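Local coordinates for protein glycerol dehydratase (Clostridium butyricum, PDB 1R9D) that dehydrates glycerol without coenzyme B12 and, as a member of the pyruvate formate-lyase-like family, probably works through a glycine radical, at residues S137-T140 with E141-E145; K300-D304 with K305-E309; D353-K357 with V358-A362. All coordinates share one frame; numbering follows the deposited sequence.

How the contacts relate
T140, T303 and N356 each hold the N-cap position of a helix, in contacts 1, 2 and 3, where residues before the helix are tied to its first turn. Side-chain acceptors take on first-turn amides in contacts 2 and 3. Contact 1 stands apart, its centre about 56 Å from that of contact 2 and 49 Å from that of contact 3, across the centre of the chain and against the second subunit. Contacts 2 and 3 are neighbours, with centres about 15 Å apart, joined by a probable hydrogen bond from Q308 NE2 to M361 O. Y296 serves both, bonding to D304 and packing on K357. None includes G763, the predicted radical site.

Contact 1. Residues S137-T140 with E141-E145; sequences SYMT and EETRE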
loop_
_atom_site.group_PDB
_atom_site.type_symbol
_atom_site.label_atom_id
_atom_site.label_comp_id
_atom_site.label_asym_id
_atom_site.label_seq_id
_atom_site.Cartn_x
_atom_site.Cartn_y
_atom_site.Cartn_z
ATOM N N SER A 137 1.790 0.470 14.751
ATOM C CA SER A 137 2.803 1.331 14.152
ATOM C C SER A 137 2.200 2.619 13.592
ATOM O O SER A 137 2.862 3.655 13.571
ATOM C CB SER A 137 3.545 0.587 13.038
ATOM O OG SER A 137 4.252 -0.526 13.558
ATOM N N TYR A 138 0.951 2.554 13.134
ATOM C CA TYR A 138 0.289 3.738 12.583
ATOM C C TYR A 138 -0.216 4.695 13.666
ATOM O O TYR A 138 -0.409 5.883 13.408
ATOM C CB TYR A 138 -0.878 3.331 11.677
ATOM C CG TYR A 138 -0.493 3.121 10.228
ATOM C CD1 TYR A 138 -0.710 1.895 9.597
ATOM C CD2 TYR A 138 0.091 4.148 9.487
ATOM C CE1 TYR A 138 -0.351 1.700 8.260
ATOM C CE2 TYR A 138 0.453 3.961 8.154
ATOM C CZ TYR A 138 0.230 2.737 7.550
ATOM O OH TYR A 138 0.605 2.545 6.239
ATOM N N MET A 139 -0.416 4.181 14.877
ATOM C CA MET A 139 -0.899 5.001 15.987
ATOM C C MET A 139 0.194 5.898 16.552
ATOM O O MET A 139 1.356 5.502 16.621
ATOM C CB MET A 139 -1.431 4.116 17.118
ATOM C CG MET A 139 -2.668 3.324 16.783
ATOM S SD MET A 139 -3.200 2.317 18.185
ATOM C CE MET A 139 -4.065 1.004 17.343
ATOM N N THR A 140 -0.183 7.103 16.967
ATOM C CA THR A 140 0.777 8.031 17.555
ATOM C C THR A 140 1.010 7.584 18.993
ATOM O O THR A 140 0.216 6.826 19.546
ATOM C CB THR A 140 0.230 9.458 17.582
ATOM O OG1 THR A 140 -0.916 9.508 18.437
ATOM C CG2 THR A 140 -0.168 9.905 16.181
ATOM N N GLU A 141 2.089 8.053 19.607
ATOM C CA GLU A 141 2.373 7.659 20.978
ATOM C C GLU A 141 1.251 8.099 21.915
ATOM O O GLU A 141 0.873 7.365 22.828
ATOM C CB GLU A 141 3.705 8.246 21.442
ATOM C CG GLU A 141 4.157 7.719 22.797
ATOM C CD GLU A 141 4.100 6.201 22.879
ATOM O OE1 GLU A 141 4.767 5.529 22.059
ATOM O OE2 GLU A 141 3.385 5.680 23.765
ATOM N N GLU A 142 0.713 9.292 21.688
ATOM C CA GLU A 142 -0.369 9.787 22.531
ATOM C C GLU A 142 -1.612 8.908 22.405
ATOM O O GLU A 142 -2.324 8.696 23.387
ATOM C CB GLU A 142 -0.707 11.235 22.175
ATOM C CG GLU A 142 -1.928 11.771 22.900
ATOM C CD GLU A 142 -2.076 13.274 22.764
ATOM O OE1 GLU A 142 -1.767 13.810 21.677
ATOM O OE2 GLU A 142 -2.514 13.919 23.740
ATOM N N THR A 143 -1.877 8.391 21.207
ATOM C CA THR A 143 -3.039 7.526 21.019
ATOM C C THR A 143 -2.818 6.191 21.728
ATOM O O THR A 143 -3.733 5.647 22.344
ATOM C CB THR A 143 -3.326 7.264 19.525
ATOM O OG1 THR A 143 -3.784 8.472 18.905
ATOM C CG2 THR A 143 -4.397 6.195 19.369
ATOM N N ARG A 144 -1.600 5.667 21.639
ATOM C CA ARG A 144 -1.273 4.404 22.290
ATOM C C ARG A 144 -1.521 4.506 23.792
ATOM O O ARG A 144 -2.048 3.581 24.411
ATOM C CB ARG A 144 0.191 4.037 22.031
ATOM C CG ARG A 144 0.494 3.694 20.582
ATOM C CD ARG A 144 1.992 3.657 20.324
ATOM N NE ARG A 144 2.285 3.387 18.919
ATOM C CZ ARG A 144 3.343 3.862 18.268
ATOM N NH1 ARG A 144 4.219 4.640 18.892
ATOM N NH2 ARG A 144 3.524 3.561 16.990
ATOM N N GLU A 145 -1.140 5.636 24.379
ATOM C CA GLU A 145 -1.340 5.829 25.809
ATOM C C GLU A 145 -2.829 5.877 26.136
ATOM O O GLU A 145 -3.286 5.228 27.077
ATOM C CB GLU A 145 -0.662 7.117 26.271
ATOM C CG GLU A 145 0.824 7.155 25.969
ATOM C CD GLU A 145 1.525 8.307 26.652
ATOM O OE1 GLU A 145 1.042 9.452 26.534
ATOM O OE2 GLU A 145 2.565 8.066 27.304
HETATM O O HOH W 1 5.599 3.690 14.213
HETATM O O HOH W 2 -3.001 7.813 16.313
#
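R144 folds back over M139 and T140 where the chain leaves helix 131-138 and, with T140 at the N-cap position, starts helix 141-147. Its backbone N makes a first-turn bond to T140 O (3.0 Å). Its CB lies 3.7 Å from T140 O. CG, anti to the carbonyl carbon (chi1 -68°), comes nearer, 3.3 Å from T140 O, and also packs on M139 CB. From there the extended chain carries CD past T140 O and brings the guanidinium beneath the M139 carbonyl. M139 O lies over one face, 2.9 Å from R144 NH2, but the angle is too poor for a hydrogen bond. E141 OE1 and a water lie at the edge, in its plane: NH1 makes a salt bridge with E141 OE1 through a weak hydrogen bond (3.3 Å). NH2 donates to T136 O and, weakly, to that water, which is held by S137 O, itself weakly bonded to K203 of the second subunit. On another side of the turn, T143 is bonded to H501 of helix 484-516. Its OG1 meets T140 OG1 at 3.1 Å, the side chains crossing at about a right angle, and one water joins T143 OG1 (2.8 Å) to T140 N (3.0 Å).

Contact 2. Residues K300-D304 with K305-E309; sequences KNITD and KFAQE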
loop_
_atom_site.group_PDB
_atom_site.type_symbol
_atom_site.label_atom_id
_atom_site.label_comp_id
_atom_site.label_asym_id
_atom_site.label_seq_id
_atom_site.Cartn_x
_atom_site.Cartn_y
_atom_site.Cartn_z
ATOM N N LYS A 300 -42.048 -27.567 -5.698
ATOM C CA LYS A 300 -43.320 -28.283 -5.732
ATOM C C LYS A 300 -43.298 -29.740 -5.275
ATOM O O LYS A 300 -44.321 -30.422 -5.346
ATOM C CB LYS A 300 -43.891 -28.204 -7.150
ATOM C CG LYS A 300 -44.133 -26.780 -7.625
ATOM C CD LYS A 300 -44.188 -26.690 -9.146
ATOM C CE LYS A 300 -45.304 -27.545 -9.731
ATOM N NZ LYS A 300 -45.304 -27.489 -11.220
ATOM N N ASN A 301 -42.153 -30.220 -4.798
ATOM C CA ASN A 301 -42.061 -31.607 -4.355
ATOM C C ASN A 301 -41.802 -31.760 -2.860
ATOM O O ASN A 301 -42.232 -32.737 -2.245
ATOM C CB ASN A 301 -40.956 -32.335 -5.129
ATOM C CG ASN A 301 -41.170 -32.288 -6.631
ATOM O OD1 ASN A 301 -42.179 -32.775 -7.142
ATOM N ND2 ASN A 301 -40.217 -31.697 -7.347
ATOM N N ILE A 302 -41.107 -30.791 -2.277
ATOM C CA ILE A 302 -40.765 -30.845 -0.864
ATOM C C ILE A 302 -41.960 -30.670 0.069
ATOM O O ILE A 302 -42.872 -29.888 -0.205
ATOM C CB ILE A 302 -39.688 -29.780 -0.526
ATOM C CG1 ILE A 302 -39.096 -30.056 0.853
ATOM C CG2 ILE A 302 -40.296 -28.383 -0.575
ATOM C CD1 ILE A 302 -37.880 -29.205 1.178
ATOM N N THR A 303 -41.948 -31.420 1.168
ATOM C CA THR A 303 -43.012 -31.352 2.165
ATOM C C THR A 303 -42.581 -30.365 3.242
ATOM O O THR A 303 -41.387 -30.136 3.430
ATOM C CB THR A 303 -43.248 -32.718 2.836
ATOM O OG1 THR A 303 -42.076 -33.100 3.569
ATOM C CG2 THR A 303 -43.557 -33.783 1.788
ATOM N N ASP A 304 -43.544 -29.789 3.953
ATOM C CA ASP A 304 -43.208 -28.832 5.000
ATOM C C ASP A 304 -42.362 -29.464 6.094
ATOM O O ASP A 304 -41.466 -28.821 6.645
ATOM C CB ASP A 304 -44.473 -28.230 5.615
ATOM C CG ASP A 304 -45.257 -27.393 4.628
ATOM O OD1 ASP A 304 -44.629 -26.769 3.749
ATOM O OD2 ASP A 304 -46.502 -27.348 4.741
ATOM N N LYS A 305 -42.636 -30.727 6.406
ATOM C CA LYS A 305 -41.880 -31.404 7.447
ATOM C C LYS A 305 -40.395 -31.507 7.103
ATOM O O LYS A 305 -39.540 -31.322 7.969
ATOM C CB LYS A 305 -42.446 -32.804 7.710
ATOM C CG LYS A 305 -41.780 -33.486 8.895
ATOM C CD LYS A 305 -42.410 -34.826 9.237
ATOM C CE LYS A 305 -41.749 -35.419 10.477
ATOM N NZ LYS A 305 -42.313 -36.745 10.856
ATOM N N PHE A 306 -40.086 -31.800 5.843
ATOM C CA PHE A 306 -38.691 -31.917 5.430
ATOM C C PHE A 306 -38.049 -30.538 5.301
ATOM O O PHE A 306 -36.871 -30.364 5.622
ATOM C CB PHE A 306 -38.569 -32.672 4.102
ATOM C CG PHE A 306 -37.147 -33.003 3.725
ATOM C CD1 PHE A 306 -36.308 -33.643 4.635
ATOM C CD2 PHE A 306 -36.642 -32.663 2.476
ATOM C CE1 PHE A 306 -34.985 -33.938 4.307
ATOM C CE2 PHE A 306 -35.320 -32.954 2.136
ATOM C CZ PHE A 306 -34.490 -33.592 3.054
ATOM N N ALA A 307 -38.819 -29.563 4.830
ATOM C CA ALA A 307 -38.306 -28.204 4.697
ATOM C C ALA A 307 -37.929 -27.726 6.095
ATOM O O ALA A 307 -36.881 -27.113 6.293
ATOM C CB ALA A 307 -39.371 -27.284 4.093
ATOM N N GLN A 308 -38.783 -28.024 7.070
ATOM C CA GLN A 308 -38.520 -27.626 8.445
ATOM C C GLN A 308 -37.303 -28.356 9.010
ATOM O O GLN A 308 -36.517 -27.768 9.747
ATOM C CB GLN A 308 -39.739 -27.894 9.332
ATOM C CG GLN A 308 -39.559 -27.437 10.778
ATOM C CD GLN A 308 -39.459 -25.919 10.913
ATOM O OE1 GLN A 308 -40.361 -25.189 10.506
ATOM N NE2 GLN A 308 -38.361 -25.447 11.495
ATOM N N GLU A 309 -37.139 -29.631 8.673
ATOM C CA GLU A 309 -35.988 -30.382 9.175
ATOM C C GLU A 309 -34.683 -29.805 8.616
ATOM O O GLU A 309 -33.669 -29.760 9.310
ATOM C CB GLU A 309 -36.111 -31.876 8.817
ATOM C CG GLU A 309 -34.969 -32.748 9.342
ATOM C CD GLU A 309 -35.211 -34.243 9.135
ATOM O OE1 GLU A 309 -35.791 -34.618 8.097
ATOM O OE2 GLU A 309 -34.809 -35.047 10.007
#
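I302 sends its side chain ahead to A307 and F306, one turn into helix 304-317. CG1 stands opposite the backbone N (chi1 -166°), and the chain continues straight, so that CD1 arrives 3.7 Å from A307 CA and 3.8 Å from A307 CB. The same methyl lies 3.9 Å from F306 CD2, where it meets the ring obliquely. Since I302 immediately precedes the N-cap and A307 is four residues beyond it, the pair occupies the positions of a hydrophobic staple. F260 of helix 260-277 packs on both residues and extends this apolar patch into the fold.

T303 is the N-cap itself. With OG1 set between backbone N and carbonyl carbon (chi1 64°), the oxygen turns forward and accepts from F306 N at 3.3 Å in a fairly straight bond (157°). T303 O takes a second, weak share of that amide, while its main donor is A307 N at 3.0 Å.

D304, the first helical residue, carries the pattern on: its carbonyl O receives Q308 N at 2.8 Å, the donor tilted out of the carbonyl plane, and Q308 CB packs close to this oxygen. The carboxylate turns from the helix axis to Y296 OH, and the amide end of Q308 donates to D312.

Chemically, a hydroxyl and a carbonyl of one residue share the F306 amide, which the helix could not satisfy from within. The acidic D304 in the first turn would also be expected to interact favourably with the partial positive charge at this helix end.

Contact 3. Residues D353-K357 with V358-A362; sequences DATNK and VSYMA
N356 and S359 grip each other tightly in both directions. N356 N donates to S359 OG at 2.9 Å, an almost straight bond (165°), and S359 N returns to N356 OD1 at 3.0 Å, approaching from 32° outside the amide carbonyl plane. The return bond depends on chi1 of N356 (63°), which lodges CG between the backbone N and the carbonyl carbon and swings OD1 over the first turn. There OD1 also receives a weak bond from V358 N and rests 3.3 Å from V358 CB. Both polar ends have further partners on D289: S359 OG bonds to its carboxylate and N356 ND2 to its carbonyl oxygen, which ties the start of the helix to helix 288-298 of the same chain.

This reciprocal pair is a capping box, and it opens helix 357-369 after the loop that follows strand 341-344. Just upstream, the loop is shaped by an Asx turn. D353 OD2 takes the hydroxyl of T355 at 2.6 Å on its syn side, close to the carboxylate plane, while the amide T355 N reaches the same oxygen from above that plane; D353 OD1 goes to W381.

A looser side-chain contact lies against helix 386-397. T355 and Y360 cross obliquely, with T355 CG2 3.7 Å from Y360 CE1, and the ring passes on to E387 and R391 of that helix. Toward solvent stands K357, the exposed residue of the group. Its chain bends at chi2, and only its inner part takes part here: CG touches CE of the buried M361 at 3.7 Å, the two side chains crossing near a right angle. Beneath them M361 N donates to K357 O at 3.1 Å, and the M361 side chain turns inward onto I311 of helix 304-317.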
loop_
_atom_site.group_PDB
_atom_site.type_symbol
_atom_site.label_atom_id
_atom_site.label_comp_id
_atom_site.label_asym_id
_atom_site.label_seq_id
_atom_site.Cartn_x
_atom_site.Cartn_y
_atom_site.Cartn_z
ATOM N N ASP A 353 -46.144 -5.396 4.108
ATOM C CA ASP A 353 -45.686 -6.464 4.987
ATOM C C ASP A 353 -45.029 -7.586 4.193
ATOM O O ASP A 353 -45.481 -7.926 3.104
ATOM C CB ASP A 353 -46.836 -7.037 5.806
ATOM C CG ASP A 353 -46.344 -7.895 6.943
ATOM O OD1 ASP A 353 -45.689 -7.348 7.858
ATOM O OD2 ASP A 353 -46.593 -9.118 6.917
ATOM N N ALA A 354 -43.975 -8.169 4.754
ATOM C CA ALA A 354 -43.243 -9.236 4.075
ATOM C C ALA A 354 -43.224 -10.579 4.803
ATOM O O ALA A 354 -42.387 -11.430 4.505
ATOM C CB ALA A 354 -41.813 -8.780 3.804
ATOM N N THR A 355 -44.132 -10.774 5.753
ATOM C CA THR A 355 -44.188 -12.040 6.486
ATOM C C THR A 355 -44.487 -13.186 5.516
ATOM O O THR A 355 -45.323 -13.042 4.623
ATOM C CB THR A 355 -45.314 -12.034 7.546
ATOM O OG1 THR A 355 -45.233 -10.844 8.339
ATOM C CG2 THR A 355 -45.182 -13.240 8.465
ATOM N N ASN A 356 -43.801 -14.315 5.683
ATOM C CA ASN A 356 -44.048 -15.475 4.830
ATOM C C ASN A 356 -43.871 -16.788 5.591
ATOM O O ASN A 356 -43.529 -16.792 6.777
ATOM C CB ASN A 356 -43.166 -15.450 3.566
ATOM C CG ASN A 356 -41.679 -15.530 3.864
ATOM O OD1 ASN A 356 -41.226 -16.389 4.620
ATOM N ND2 ASN A 356 -40.906 -14.643 3.245
ATOM N N LYS A 357 -44.115 -17.903 4.909
ATOM C CA LYS A 357 -44.011 -19.218 5.530
ATOM C C LYS A 357 -42.675 -19.476 6.227
ATOM O O LYS A 357 -42.649 -20.025 7.330
ATOM C CB LYS A 357 -44.262 -20.309 4.485
ATOM C CG LYS A 357 -44.272 -21.721 5.051
ATOM C CD LYS A 357 -45.457 -21.940 5.975
ATOM C CE LYS A 357 -45.518 -23.380 6.461
ATOM N NZ LYS A 357 -46.703 -23.616 7.331
ATOM N N VAL A 358 -41.574 -19.088 5.587
ATOM C CA VAL A 358 -40.248 -19.288 6.167
ATOM C C VAL A 358 -40.083 -18.449 7.429
ATOM O O VAL A 358 -39.347 -18.830 8.340
ATOM C CB VAL A 358 -39.128 -18.929 5.161
ATOM C CG1 VAL A 358 -37.763 -19.121 5.806
ATOM C CG2 VAL A 358 -39.237 -19.813 3.931
ATOM N N SER A 359 -40.769 -17.311 7.487
ATOM C CA SER A 359 -40.694 -16.453 8.669
ATOM C C SER A 359 -41.097 -17.294 9.876
ATOM O O SER A 359 -40.422 -17.294 10.902
ATOM C CB SER A 359 -41.668 -15.272 8.565
ATOM O OG SER A 359 -41.467 -14.501 7.394
ATOM N N TYR A 360 -42.212 -18.009 9.742
ATOM C CA TYR A 360 -42.716 -18.842 10.826
ATOM C C TYR A 360 -41.876 -20.091 11.069
ATOM O O TYR A 360 -41.773 -20.564 12.201
ATOM C CB TYR A 360 -44.175 -19.225 10.557
ATOM C CG TYR A 360 -45.138 -18.066 10.723
ATOM C CD1 TYR A 360 -45.720 -17.446 9.619
ATOM C CD2 TYR A 360 -45.442 -17.572 11.995
ATOM C CE1 TYR A 360 -46.588 -16.352 9.776
ATOM C CE2 TYR A 360 -46.303 -16.487 12.165
ATOM C CZ TYR A 360 -46.870 -15.883 11.055
ATOM O OH TYR A 360 -47.723 -14.815 11.233
ATOM N N MET A 361 -41.271 -20.631 10.016
ATOM C CA MET A 361 -40.443 -21.819 10.186
ATOM C C MET A 361 -39.182 -21.480 10.965
ATOM O O MET A 361 -38.611 -22.334 11.641
ATOM C CB MET A 361 -40.079 -22.419 8.827
ATOM C CG MET A 361 -41.273 -23.004 8.089
ATOM S SD MET A 361 -40.784 -23.931 6.625
ATOM C CE MET A 361 -40.726 -22.641 5.424
ATOM N N ALA A 362 -38.749 -20.226 10.878
ATOM C CA ALA A 362 -37.560 -19.800 11.601
ATOM C C ALA A 362 -37.882 -19.775 13.090
ATOM O O ALA A 362 -37.075 -20.201 13.921
ATOM C CB ALA A 362 -37.122 -18.412 11.127
#